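Local coordinates for protein putative agmatine deiminase (Streptococcus mutans, PDB 2EWO) that probably hydrolyses agmatine to N-carbamoylputrescine and ammonia, as expected of an agmatine deiminase in the guanidino-group-modifying enzyme superfamily, at residues H272-T277 / Q333-M338; E234-Y239 / L309-V314; G317-Q322 / V345-E350; A304-L309 / P321-E326. All coordinates share one frame; numbering follows the deposited sequence.

The four contacts illustrate how one α/β domain changes its chemistry with place in the fold. Contact 2 is wholly buried, and its side-chain contacts are apolar. Contact 4, also buried, adds a tyrosine hydroxyl and aromatic packing where two loops meet. Contacts 1 and 3 are only partly buried: contact 1 pairs selenomethionine packing with a glutamine amide laid on a loop, whereas contact 3 is held by main-chain hydrogen bonds between parallel strands. Both involve the unit made of strand 317-321, helix 328-338 and strand 343-347. Contact 2 uses the turn leading into strand 312-314, the neighbour of strand 317-321 in contact 3. Contact 4 shares L309 with contact 2, and P321 and Q322 with contact 3.

Contact 1. Residues H272-T277 / Q333-M338; sequences HKMCVT and QQVQEM
The carbonyl oxygen of K273 abuts the carboxamide of Q334, both ends of which lie near it: Q334 OE1 is 2.9 Å and Q334 NE2 3.0 Å from K273 O. Neither approach is a hydrogen bond, and the placement of the amide is uncertain at this resolution. Q334 OE1 also lies by the peptide between M274 and C275, a close fit that is equally doubtful. The glutamine chain is extended beyond CG, which carries the amide to the backbone between K273 and C275.

Beside this polar patch the contact becomes apolar and is carried by two selenomethionines. M274 starts with CG anti to the backbone N (chi1 -174°), and the bends at its next two torsions fold the chain so that its methyl CE reaches V335 CG1 at 3.3 Å. That methyl also stands 3.7 Å from M338 SE, the two side chains crossing at about a right angle. M338 then slides past H272 in the opposite direction: M338 CG meets H272 ND1 at the ring edge, near its plane, at 3.2 Å, while M338 CE lies near H272 CB. The far nitrogen of this ring, NE2, makes a weak hydrogen bond to E234.

M274 also pairs through its backbone with C237 and Y239. The loop 272-277 is thus held between the region of strand 234-237 and helix 328-338, the connecting helix of a beta-alpha-beta unit, an arrangement consistent with the α/β-propeller fold of this enzyme superfamily.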
loop_
_atom_site.group_PDB
_atom_site.type_symbol
_atom_site.label_atom_id
_atom_site.label_comp_id
_atom_site.label_asym_id
_atom_site.label_seq_id
_atom_site.Cartn_x
_atom_site.Cartn_y
_atom_site.Cartn_z
ATOM N N HIS A 272 31.402 25.899 24.533
ATOM C CA HIS A 272 31.380 26.957 23.527
ATOM C C HIS A 272 30.047 27.670 23.551
ATOM O O HIS A 272 29.203 27.394 24.400
ATOM C CB HIS A 272 31.633 26.424 22.119
ATOM C CG HIS A 272 33.069 26.128 21.838
ATOM N ND1 HIS A 272 33.593 26.126 20.565
ATOM C CD2 HIS A 272 34.089 25.802 22.667
ATOM C CE1 HIS A 272 34.874 25.811 20.618
ATOM N NE2 HIS A 272 35.199 25.609 21.882
ATOM N N LYS A 273 29.858 28.590 22.615
ATOM C CA LYS A 273 28.618 29.330 22.576
ATOM C C LYS A 273 27.997 29.448 21.197
ATOM O O LYS A 273 28.600 29.986 20.269
ATOM C CB LYS A 273 28.812 30.726 23.168
ATOM C CG LYS A 273 28.816 30.774 24.690
ATOM C CD LYS A 273 28.737 32.217 25.164
ATOM C CE LYS A 273 28.772 32.337 26.675
ATOM N NZ LYS A 273 28.635 33.760 27.108
HETATM N N MSE A 274 26.779 28.932 21.077
HETATM C CA MSE A 274 26.022 28.991 19.835
HETATM C C MSE A 274 24.958 30.053 20.095
HETATM O O MSE A 274 24.670 30.370 21.246
HETATM C CB MSE A 274 25.361 27.630 19.561
HETATM C CG MSE A 274 24.638 27.507 18.208
HETATM SE SE MSE A 274 25.841 27.565 16.644
HETATM C CE MSE A 274 26.801 25.898 16.977
ATOM N N CYS A 275 24.379 30.617 19.042
ATOM C CA CYS A 275 23.348 31.625 19.231
ATOM C C CYS A 275 21.984 31.027 18.932
ATOM O O CYS A 275 21.878 29.942 18.351
ATOM C CB CYS A 275 23.582 32.809 18.300
ATOM S SG CYS A 275 23.272 32.427 16.567
ATOM N N VAL A 276 20.947 31.751 19.338
ATOM C CA VAL A 276 19.567 31.343 19.113
ATOM C C VAL A 276 18.895 32.393 18.233
ATOM O O VAL A 276 19.296 33.558 18.236
ATOM C CB VAL A 276 18.774 31.220 20.451
ATOM C CG1 VAL A 276 19.241 29.998 21.232
ATOM C CG2 VAL A 276 18.948 32.479 21.289
ATOM N N THR A 277 17.882 31.988 17.475
ATOM C CA THR A 277 17.180 32.935 16.618
ATOM C C THR A 277 16.652 34.099 17.464
ATOM O O THR A 277 16.530 33.984 18.685
ATOM C CB THR A 277 16.000 32.255 15.883
ATOM O OG1 THR A 277 15.207 31.519 16.822
ATOM C CG2 THR A 277 16.511 31.319 14.809
ATOM N N GLN A 333 29.253 31.896 11.650
ATOM C CA GLN A 333 30.535 32.407 12.127
ATOM C C GLN A 333 30.956 31.620 13.350
ATOM O O GLN A 333 32.090 31.145 13.434
ATOM C CB GLN A 333 30.429 33.895 12.498
ATOM C CG GLN A 333 31.636 34.461 13.289
ATOM C CD GLN A 333 31.465 35.937 13.690
ATOM O OE1 GLN A 333 32.129 36.431 14.612
ATOM N NE2 GLN A 333 30.575 36.644 12.988
ATOM N N GLN A 334 30.037 31.484 14.299
ATOM C CA GLN A 334 30.323 30.755 15.526
ATOM C C GLN A 334 30.789 29.329 15.258
ATOM O O GLN A 334 31.838 28.915 15.767
ATOM C CB GLN A 334 29.095 30.730 16.439
ATOM C CG GLN A 334 28.621 32.110 16.879
ATOM C CD GLN A 334 27.905 32.084 18.225
ATOM O OE1 GLN A 334 26.885 31.405 18.397
ATOM N NE2 GLN A 334 28.442 32.829 19.191
ATOM N N VAL A 335 30.012 28.594 14.457
ATOM C CA VAL A 335 30.325 27.198 14.116
ATOM C C VAL A 335 31.680 27.101 13.421
ATOM O O VAL A 335 32.409 26.106 13.563
ATOM C CB VAL A 335 29.247 26.564 13.185
ATOM C CG1 VAL A 335 27.896 26.535 13.885
ATOM C CG2 VAL A 335 29.156 27.324 11.873
ATOM N N GLN A 336 32.004 28.158 12.678
ATOM C CA GLN A 336 33.257 28.267 11.945
ATOM C C GLN A 336 34.434 28.229 12.925
ATOM O O GLN A 336 35.438 27.550 12.680
ATOM C CB GLN A 336 33.249 29.573 11.150
ATOM C CG GLN A 336 34.264 29.636 10.057
ATOM C CD GLN A 336 34.265 28.394 9.210
ATOM O OE1 GLN A 336 34.697 27.331 9.656
ATOM N NE2 GLN A 336 33.779 28.513 7.977
ATOM N N GLU A 337 34.283 28.951 14.037
ATOM C CA GLU A 337 35.300 29.021 15.087
ATOM C C GLU A 337 35.589 27.616 15.606
ATOM O O GLU A 337 36.738 27.167 15.630
ATOM C CB GLU A 337 34.815 29.870 16.277
ATOM C CG GLU A 337 34.090 31.188 15.950
ATOM C CD GLU A 337 34.917 32.167 15.128
ATOM O OE1 GLU A 337 36.078 32.442 15.515
ATOM O OE2 GLU A 337 34.389 32.671 14.104
HETATM N N MSE A 338 34.526 26.935 16.029
HETATM C CA MSE A 338 34.602 25.584 16.568
HETATM C C MSE A 338 35.339 24.632 15.631
HETATM O O MSE A 338 36.304 23.964 16.018
HETATM C CB MSE A 338 33.196 25.055 16.819
HETATM C CG MSE A 338 32.316 26.019 17.579
HETATM SE SE MSE A 338 30.428 25.546 17.502
HETATM C CE MSE A 338 29.887 25.987 19.338
#

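Contact 2. Residues E234-Y239 / L309-V314; sequences EVACIY and LNFLIV
The F311 ring is met by A236 at its edge, near the ring plane, where A236 CB stands 4.4 Å from F311 CZ. I313, two residues further along the chain, also comes in at the edge, in plane, with I313 CD1 3.4 Å from F311 CE1. The selenomethionine M274 differs: its CE approaches F311 CE2 obliquely from one side of the ring plane, at 3.5 Å.

L309 carries the larger share of the contact. Its branch CD2 touches both A236 and the ring, with L309 CD2 3.7 Å from A236 CB and 3.6 Å from F311 CE2. The same L309 CD2 comes within 4.0 Å of C237 N. Nearer the root of the leucine, L309 CB meets I238 CG2 at 4.1 Å, the two side chains crossing at about a right angle. In I238 the branch CG2 is anti to the carbonyl carbon and beside the backbone N, and it is this branch that faces L309.

The leucine and phenylalanine are joined through an inverse gamma turn centred on N310, with a weak hydrogen bond from F311 N to L309 O. The side-chain contacts across the segments are apolar, and every touching residue is buried.

Strand 234-237 runs antiparallel beside strand 227-231, whose C228 also touches A236 and F311. Helix 248-259 lies against C237 and I238, whereas strand 312-314 pairs antiparallel with strand 317-321 and sends L312 and V314 toward strand 24-29.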
loop_
_atom_site.group_PDB
_atom_site.type_symbol
_atom_site.label_atom_id
_atom_site.label_comp_id
_atom_site.label_asym_id
_atom_site.label_seq_id
_atom_site.Cartn_x
_atom_site.Cartn_y
_atom_site.Cartn_z
ATOM N N GLU A 234 35.767 19.306 24.380
ATOM C CA GLU A 234 35.107 20.565 24.047
ATOM C C GLU A 234 33.693 20.274 23.555
ATOM O O GLU A 234 33.457 19.291 22.849
ATOM C CB GLU A 234 35.894 21.315 22.977
ATOM C CG GLU A 234 37.301 21.697 23.402
ATOM C CD GLU A 234 38.048 22.427 22.304
ATOM O OE1 GLU A 234 37.553 23.486 21.855
ATOM O OE2 GLU A 234 39.127 21.946 21.885
ATOM N N VAL A 235 32.749 21.134 23.927
ATOM C CA VAL A 235 31.354 20.936 23.555
ATOM C C VAL A 235 30.706 22.198 23.020
ATOM O O VAL A 235 31.317 23.256 23.005
ATOM C CB VAL A 235 30.557 20.463 24.773
ATOM C CG1 VAL A 235 31.239 19.254 25.384
ATOM C CG2 VAL A 235 30.460 21.579 25.805
ATOM N N ALA A 236 29.469 22.079 22.566
ATOM C CA ALA A 236 28.757 23.243 22.064
ATOM C C ALA A 236 27.599 23.465 23.008
ATOM O O ALA A 236 27.323 22.627 23.868
ATOM C CB ALA A 236 28.247 23.006 20.652
ATOM N N CYS A 237 26.926 24.596 22.861
ATOM C CA CYS A 237 25.792 24.893 23.713
ATOM C C CYS A 237 25.163 26.224 23.353
ATOM O O CYS A 237 25.860 27.217 23.157
ATOM C CB CYS A 237 26.220 24.906 25.178
ATOM S SG CYS A 237 24.829 25.012 26.312
ATOM N N ILE A 238 23.838 26.240 23.248
ATOM C CA ILE A 238 23.142 27.476 22.928
ATOM C C ILE A 238 23.252 28.421 24.120
ATOM O O ILE A 238 23.277 27.974 25.268
ATOM C CB ILE A 238 21.637 27.234 22.624
ATOM C CG1 ILE A 238 21.021 26.333 23.696
ATOM C CG2 ILE A 238 21.470 26.638 21.234
ATOM C CD1 ILE A 238 19.546 26.065 23.495
ATOM N N TYR A 239 23.339 29.722 23.851
ATOM C CA TYR A 239 23.426 30.713 24.923
ATOM C C TYR A 239 22.999 32.116 24.479
ATOM O O TYR A 239 23.535 32.677 23.519
ATOM C CB TYR A 239 24.844 30.746 25.514
ATOM C CG TYR A 239 24.978 31.621 26.748
ATOM C CD1 TYR A 239 24.725 31.101 28.028
ATOM C CD2 TYR A 239 25.328 32.971 26.641
ATOM C CE1 TYR A 239 24.815 31.904 29.172
ATOM C CE2 TYR A 239 25.421 33.785 27.778
ATOM C CZ TYR A 239 25.162 33.244 29.039
ATOM O OH TYR A 239 25.247 34.039 30.162
ATOM N N LEU A 309 21.895 24.554 16.924
ATOM C CA LEU A 309 22.656 23.451 17.478
ATOM C C LEU A 309 22.330 22.176 16.698
ATOM O O LEU A 309 23.000 21.146 16.844
ATOM C CB LEU A 309 22.313 23.287 18.957
ATOM C CG LEU A 309 23.410 22.749 19.883
ATOM C CD1 LEU A 309 23.626 21.263 19.642
ATOM C CD2 LEU A 309 24.699 23.536 19.659
ATOM N N ASN A 310 21.300 22.256 15.862
ATOM C CA ASN A 310 20.867 21.130 15.034
ATOM C C ASN A 310 21.695 21.065 13.758
ATOM O O ASN A 310 21.181 21.258 12.659
ATOM C CB ASN A 310 19.376 21.283 14.678
ATOM C CG ASN A 310 18.459 20.627 15.693
ATOM O OD1 ASN A 310 18.170 19.426 15.602
ATOM N ND2 ASN A 310 18.008 21.405 16.675
ATOM N N PHE A 311 22.985 20.804 13.912
ATOM C CA PHE A 311 23.871 20.712 12.758
ATOM C C PHE A 311 24.505 19.310 12.678
ATOM O O PHE A 311 24.677 18.616 13.696
ATOM C CB PHE A 311 24.949 21.832 12.813
ATOM C CG PHE A 311 25.738 21.864 14.102
ATOM C CD1 PHE A 311 26.857 21.056 14.266
ATOM C CD2 PHE A 311 25.310 22.637 15.179
ATOM C CE1 PHE A 311 27.530 21.008 15.477
ATOM C CE2 PHE A 311 25.979 22.592 16.396
ATOM C CZ PHE A 311 27.089 21.774 16.544
ATOM N N LEU A 312 24.826 18.888 11.461
ATOM C CA LEU A 312 25.427 17.581 11.266
ATOM C C LEU A 312 26.930 17.755 11.091
ATOM O O LEU A 312 27.382 18.684 10.417
ATOM C CB LEU A 312 24.810 16.881 10.042
ATOM C CG LEU A 312 25.023 15.362 9.880
ATOM C CD1 LEU A 312 26.452 15.082 9.516
ATOM C CD2 LEU A 312 24.652 14.630 11.172
ATOM N N ILE A 313 27.693 16.866 11.721
ATOM C CA ILE A 313 29.150 16.888 11.665
ATOM C C ILE A 313 29.718 15.810 10.739
ATOM O O ILE A 313 30.080 14.727 11.199
ATOM C CB ILE A 313 29.773 16.668 13.070
ATOM C CG1 ILE A 313 29.316 17.769 14.026
ATOM C CG2 ILE A 313 31.293 16.646 12.974
ATOM C CD1 ILE A 313 29.654 19.180 13.554
ATOM N N VAL A 314 29.786 16.088 9.442
ATOM C CA VAL A 314 30.356 15.111 8.522
ATOM C C VAL A 314 31.876 15.294 8.626
ATOM O O VAL A 314 32.352 16.119 9.419
ATOM C CB VAL A 314 29.894 15.363 7.069
ATOM C CG1 VAL A 314 28.411 15.628 7.051
ATOM C CG2 VAL A 314 30.653 16.523 6.456
#

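Contact 3. Residues G317-Q322 / V345-E350; sequences GIILPQ and VGVRTE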
loop_
_atom_site.group_PDB
_atom_site.type_symbol
_atom_site.label_atom_id
_atom_site.label_comp_id
_atom_site.label_asym_id
_atom_site.label_seq_id
_atom_site.Cartn_x
_atom_site.Cartn_y
_atom_site.Cartn_z
ATOM N N GLY A 317 33.484 18.861 6.873
ATOM C CA GLY A 317 32.376 19.736 6.531
ATOM C C GLY A 317 31.291 19.819 7.593
ATOM O O GLY A 317 31.173 18.949 8.454
ATOM N N ILE A 318 30.500 20.883 7.538
ATOM C CA ILE A 318 29.411 21.076 8.485
ATOM C C ILE A 318 28.184 21.521 7.731
ATOM O O ILE A 318 28.267 22.356 6.830
ATOM C CB ILE A 318 29.748 22.146 9.534
ATOM C CG1 ILE A 318 30.759 21.575 10.527
ATOM C CG2 ILE A 318 28.474 22.616 10.244
ATOM C CD1 ILE A 318 31.184 22.555 11.589
ATOM N N ILE A 319 27.046 20.941 8.089
ATOM C CA ILE A 319 25.788 21.289 7.456
ATOM C C ILE A 319 24.992 21.984 8.549
ATOM O O ILE A 319 24.546 21.349 9.504
ATOM C CB ILE A 319 25.053 20.031 6.969
ATOM C CG1 ILE A 319 26.049 19.071 6.287
ATOM C CG2 ILE A 319 23.928 20.434 6.021
ATOM C CD1 ILE A 319 26.649 19.558 4.967
ATOM N N LEU A 320 24.841 23.297 8.412
ATOM C CA LEU A 320 24.136 24.096 9.411
ATOM C C LEU A 320 22.832 24.703 8.897
ATOM O O LEU A 320 22.723 25.090 7.729
ATOM C CB LEU A 320 25.062 25.217 9.919
ATOM C CG LEU A 320 24.614 26.122 11.076
ATOM C CD1 LEU A 320 24.836 25.409 12.412
ATOM C CD2 LEU A 320 25.418 27.416 11.042
ATOM N N PRO A 321 21.822 24.785 9.777
ATOM C CA PRO A 321 20.516 25.347 9.422
ATOM C C PRO A 321 20.523 26.863 9.295
ATOM O O PRO A 321 21.183 27.548 10.065
ATOM C CB PRO A 321 19.609 24.840 10.543
ATOM C CG PRO A 321 20.536 24.704 11.706
ATOM C CD PRO A 321 21.773 24.118 11.093
ATOM N N GLN A 322 19.797 27.373 8.303
ATOM C CA GLN A 322 19.698 28.811 8.052
ATOM C C GLN A 322 18.226 29.176 7.881
ATOM O O GLN A 322 17.693 29.159 6.761
ATOM C CB GLN A 322 20.455 29.195 6.773
ATOM C CG GLN A 322 21.946 28.864 6.743
ATOM C CD GLN A 322 22.766 29.708 7.697
ATOM O OE1 GLN A 322 22.687 29.546 8.914
ATOM N NE2 GLN A 322 23.557 30.627 7.144
ATOM N N VAL A 345 28.718 24.702 5.500
ATOM C CA VAL A 345 27.687 24.986 4.495
ATOM C C VAL A 345 26.359 25.167 5.219
ATOM O O VAL A 345 26.100 24.510 6.224
ATOM C CB VAL A 345 27.519 23.833 3.456
ATOM C CG1 VAL A 345 26.452 24.212 2.428
ATOM C CG2 VAL A 345 28.838 23.546 2.754
ATOM N N GLY A 346 25.516 26.059 4.713
ATOM C CA GLY A 346 24.232 26.285 5.354
ATOM C C GLY A 346 23.080 26.176 4.379
ATOM O O GLY A 346 23.194 26.627 3.239
ATOM N N VAL A 347 21.971 25.576 4.821
ATOM C CA VAL A 347 20.788 25.410 3.967
ATOM C C VAL A 347 19.482 25.857 4.652
ATOM O O VAL A 347 19.343 25.782 5.872
ATOM C CB VAL A 347 20.629 23.932 3.505
ATOM C CG1 VAL A 347 19.700 23.863 2.301
ATOM C CG2 VAL A 347 21.992 23.328 3.178
ATOM N N ARG A 348 18.531 26.323 3.854
ATOM C CA ARG A 348 17.248 26.779 4.373
ATOM C C ARG A 348 16.414 25.602 4.890
ATOM O O ARG A 348 15.397 25.233 4.289
ATOM C CB ARG A 348 16.476 27.504 3.271
ATOM C CG ARG A 348 17.277 28.580 2.583
ATOM C CD ARG A 348 17.481 29.762 3.495
ATOM N NE ARG A 348 16.270 30.557 3.615
ATOM C CZ ARG A 348 16.241 31.772 4.144
ATOM N NH1 ARG A 348 17.365 32.315 4.601
ATOM N NH2 ARG A 348 15.099 32.443 4.203
ATOM N N THR A 349 16.853 25.016 6.002
ATOM C CA THR A 349 16.159 23.876 6.603
ATOM C C THR A 349 15.075 24.353 7.566
ATOM O O THR A 349 14.711 23.679 8.534
ATOM C CB THR A 349 17.157 22.945 7.342
ATOM O OG1 THR A 349 17.799 23.660 8.404
ATOM C CG2 THR A 349 18.217 22.440 6.373
ATOM N N GLU A 350 14.563 25.539 7.273
ATOM C CA GLU A 350 13.512 26.154 8.062
ATOM C C GLU A 350 12.194 25.440 7.768
ATOM O O GLU A 350 11.354 25.280 8.651
ATOM C CB GLU A 350 13.397 27.628 7.678
ATOM C CG GLU A 350 13.412 27.821 6.172
ATOM C CD GLU A 350 12.516 28.938 5.716
ATOM O OE1 GLU A 350 11.388 29.043 6.249
ATOM O OE2 GLU A 350 12.930 29.696 4.811
#
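I319 and V347 lie on the same face of two parallel neighbouring strands, I319 CG2 and V347 CG2 approaching to 4.5 Å. P321 and V345 point to this face too, and helix 43-57 covers it where I319 meets V52, A55 and I56. The opposite face carries L320, which packs on A331 and V335 of helix 328-338. Here G346 has no side chain, and Q322 CG, anti to the carbonyl carbon of its own residue (chi1 -59°), lies 3.7 Å from G346 CA.

Between the faces the backbones are joined by a ladder in parallel register. V345 N donates to I318 O at 2.7 Å, L320 N to V345 O at 2.8 Å, and V347 N to L320 O at 3.0 Å, each donor lying nearly along the C=O axis. The last rung differs: Q322 N sits above the plane of the V347 carbonyl, 2.9 Å from V347 O, while T349 N reaches that oxygen from the other face. The second bond belongs to an inverse gamma turn centred on R348, which leaves T349 OG1 near P321 CB.

This is the sheet half of a beta-alpha-beta crossover, with helix 328-338 joining the strands. Its chemistry implies strands joined by four main-chain hydrogen bonds, independent of side-chain identity, while the side chains give the two faces different helix neighbours: helix 43-57 on the I319 side, helix 328-338 on the L320 side.

Contact 4. Residues A304-L309 / P321-E326; sequences AIASYL and PQYGDE
Two loops meet where strand 317-321 ends, and Y323 of the outgoing loop lies against A306, S307 and Y308 of the segment that leads toward strand 312-314. A306 CB stands over the centre of the Y323 ring, 3.6 Å from its centroid and 14° off the normal, a CH-pi contact. At the far end of that ring Y323 OH donates to S307 O; the modelled separation of 2.4 Å is very short, and its exact length is doubtful.

Y308 and Y323 slide past each other in opposite directions, the planes of the Y308 and Y323 rings 41° apart. Y323 CE2 lies over one face of the Y308 ring, displaced toward the rim, and Y308 CE1 approaches Y323 CD2 at 3.8 Å. In the plane of the Y308 ring, at its edge, P321 O is 3.5 Å from Y308 CD1.

Beyond the ring, Y308 OH passes D325 CB and is hydrogen-bonded to D328. The D325 carboxylate turns instead to the backbone nitrogens of K278, E279 and N327, and S307 OG to D225 O. The buried junction thus combines aromatic and methyl packing with polar groups that find partners: S307 OG, Y323 OH and D325 meet main-chain atoms, while Y308 OH meets the D328 carboxylate.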
loop_
_atom_site.group_PDB
_atom_site.type_symbol
_atom_site.label_atom_id
_atom_site.label_comp_id
_atom_site.label_asym_id
_atom_site.label_seq_id
_atom_site.Cartn_x
_atom_site.Cartn_y
_atom_site.Cartn_z
ATOM N N ALA A 304 7.440 27.552 16.069
ATOM C CA ALA A 304 8.078 26.251 15.912
ATOM C C ALA A 304 9.564 26.393 16.243
ATOM O O ALA A 304 10.203 27.377 15.863
ATOM C CB ALA A 304 7.910 25.760 14.479
ATOM N N ILE A 305 10.106 25.411 16.952
ATOM C CA ILE A 305 11.517 25.423 17.332
ATOM C C ILE A 305 12.427 25.673 16.119
ATOM O O ILE A 305 12.124 25.245 15.004
ATOM C CB ILE A 305 11.913 24.071 17.977
ATOM C CG1 ILE A 305 10.785 23.585 18.890
ATOM C CG2 ILE A 305 13.213 24.209 18.771
ATOM C CD1 ILE A 305 10.347 24.604 19.930
ATOM N N ALA A 306 13.533 26.379 16.344
ATOM C CA ALA A 306 14.526 26.673 15.301
ATOM C C ALA A 306 15.873 26.873 16.009
ATOM O O ALA A 306 16.243 27.996 16.350
ATOM C CB ALA A 306 14.135 27.929 14.520
ATOM N N SER A 307 16.593 25.773 16.232
ATOM C CA SER A 307 17.883 25.794 16.924
ATOM C C SER A 307 19.061 25.578 15.962
ATOM O O SER A 307 19.004 24.723 15.079
ATOM C CB SER A 307 17.876 24.712 18.014
ATOM O OG SER A 307 19.059 24.712 18.786
ATOM N N TYR A 308 20.125 26.361 16.138
ATOM C CA TYR A 308 21.311 26.251 15.284
ATOM C C TYR A 308 22.199 25.088 15.747
ATOM O O TYR A 308 23.131 24.682 15.053
ATOM C CB TYR A 308 22.120 27.565 15.307
ATOM C CG TYR A 308 21.406 28.764 14.709
ATOM C CD1 TYR A 308 21.172 28.849 13.335
ATOM C CD2 TYR A 308 20.927 29.797 15.525
ATOM C CE1 TYR A 308 20.472 29.931 12.786
ATOM C CE2 TYR A 308 20.224 30.883 14.989
ATOM C CZ TYR A 308 19.997 30.943 13.618
ATOM O OH TYR A 308 19.286 31.998 13.083
ATOM N N LEU A 309 21.895 24.554 16.924
ATOM C CA LEU A 309 22.656 23.451 17.478
ATOM C C LEU A 309 22.330 22.176 16.698
ATOM O O LEU A 309 23.000 21.146 16.844
ATOM C CB LEU A 309 22.313 23.287 18.957
ATOM C CG LEU A 309 23.410 22.749 19.883
ATOM C CD1 LEU A 309 23.626 21.263 19.642
ATOM C CD2 LEU A 309 24.699 23.536 19.659
ATOM N N PRO A 321 21.822 24.785 9.777
ATOM C CA PRO A 321 20.516 25.347 9.422
ATOM C C PRO A 321 20.523 26.863 9.295
ATOM O O PRO A 321 21.183 27.548 10.065
ATOM C CB PRO A 321 19.609 24.840 10.543
ATOM C CG PRO A 321 20.536 24.704 11.706
ATOM C CD PRO A 321 21.773 24.118 11.093
ATOM N N GLN A 322 19.797 27.373 8.303
ATOM C CA GLN A 322 19.698 28.811 8.052
ATOM C C GLN A 322 18.226 29.176 7.881
ATOM O O GLN A 322 17.693 29.159 6.761
ATOM C CB GLN A 322 20.455 29.195 6.773
ATOM C CG GLN A 322 21.946 28.864 6.743
ATOM C CD GLN A 322 22.766 29.708 7.697
ATOM O OE1 GLN A 322 22.687 29.546 8.914
ATOM N NE2 GLN A 322 23.557 30.627 7.144
ATOM N N TYR A 323 17.578 29.520 8.990
ATOM C CA TYR A 323 16.155 29.871 8.983
ATOM C C TYR A 323 15.830 31.243 8.381
ATOM O O TYR A 323 14.681 31.528 8.027
ATOM C CB TYR A 323 15.604 29.801 10.410
ATOM C CG TYR A 323 16.068 28.584 11.171
ATOM C CD1 TYR A 323 15.719 27.298 10.758
ATOM C CD2 TYR A 323 16.873 28.718 12.297
ATOM C CE1 TYR A 323 16.169 26.169 11.456
ATOM C CE2 TYR A 323 17.328 27.606 13.000
ATOM C CZ TYR A 323 16.977 26.336 12.581
ATOM O OH TYR A 323 17.438 25.246 13.288
ATOM N N GLY A 324 16.845 32.086 8.242
ATOM C CA GLY A 324 16.602 33.416 7.710
ATOM C C GLY A 324 16.289 34.329 8.882
ATOM O O GLY A 324 15.408 35.193 8.824
ATOM N N ASP A 325 17.035 34.105 9.961
ATOM C CA ASP A 325 16.907 34.854 11.197
ATOM C C ASP A 325 17.948 35.967 11.225
ATOM O O ASP A 325 18.821 36.045 10.352
ATOM C CB ASP A 325 17.101 33.909 12.387
ATOM C CG ASP A 325 16.848 34.582 13.717
ATOM O OD1 ASP A 325 15.665 34.807 14.050
ATOM O OD2 ASP A 325 17.830 34.885 14.428
ATOM N N GLU A 326 17.834 36.831 12.231
ATOM C CA GLU A 326 18.741 37.960 12.420
ATOM C C GLU A 326 20.112 37.433 12.856
ATOM O O GLU A 326 21.141 37.797 12.284
ATOM C CB GLU A 326 18.150 38.921 13.470
ATOM C CG GLU A 326 18.882 40.255 13.634
ATOM C CD GLU A 326 18.095 41.271 14.469
ATOM O OE1 GLU A 326 17.600 40.906 15.559
ATOM O OE2 GLU A 326 17.981 42.443 14.036
#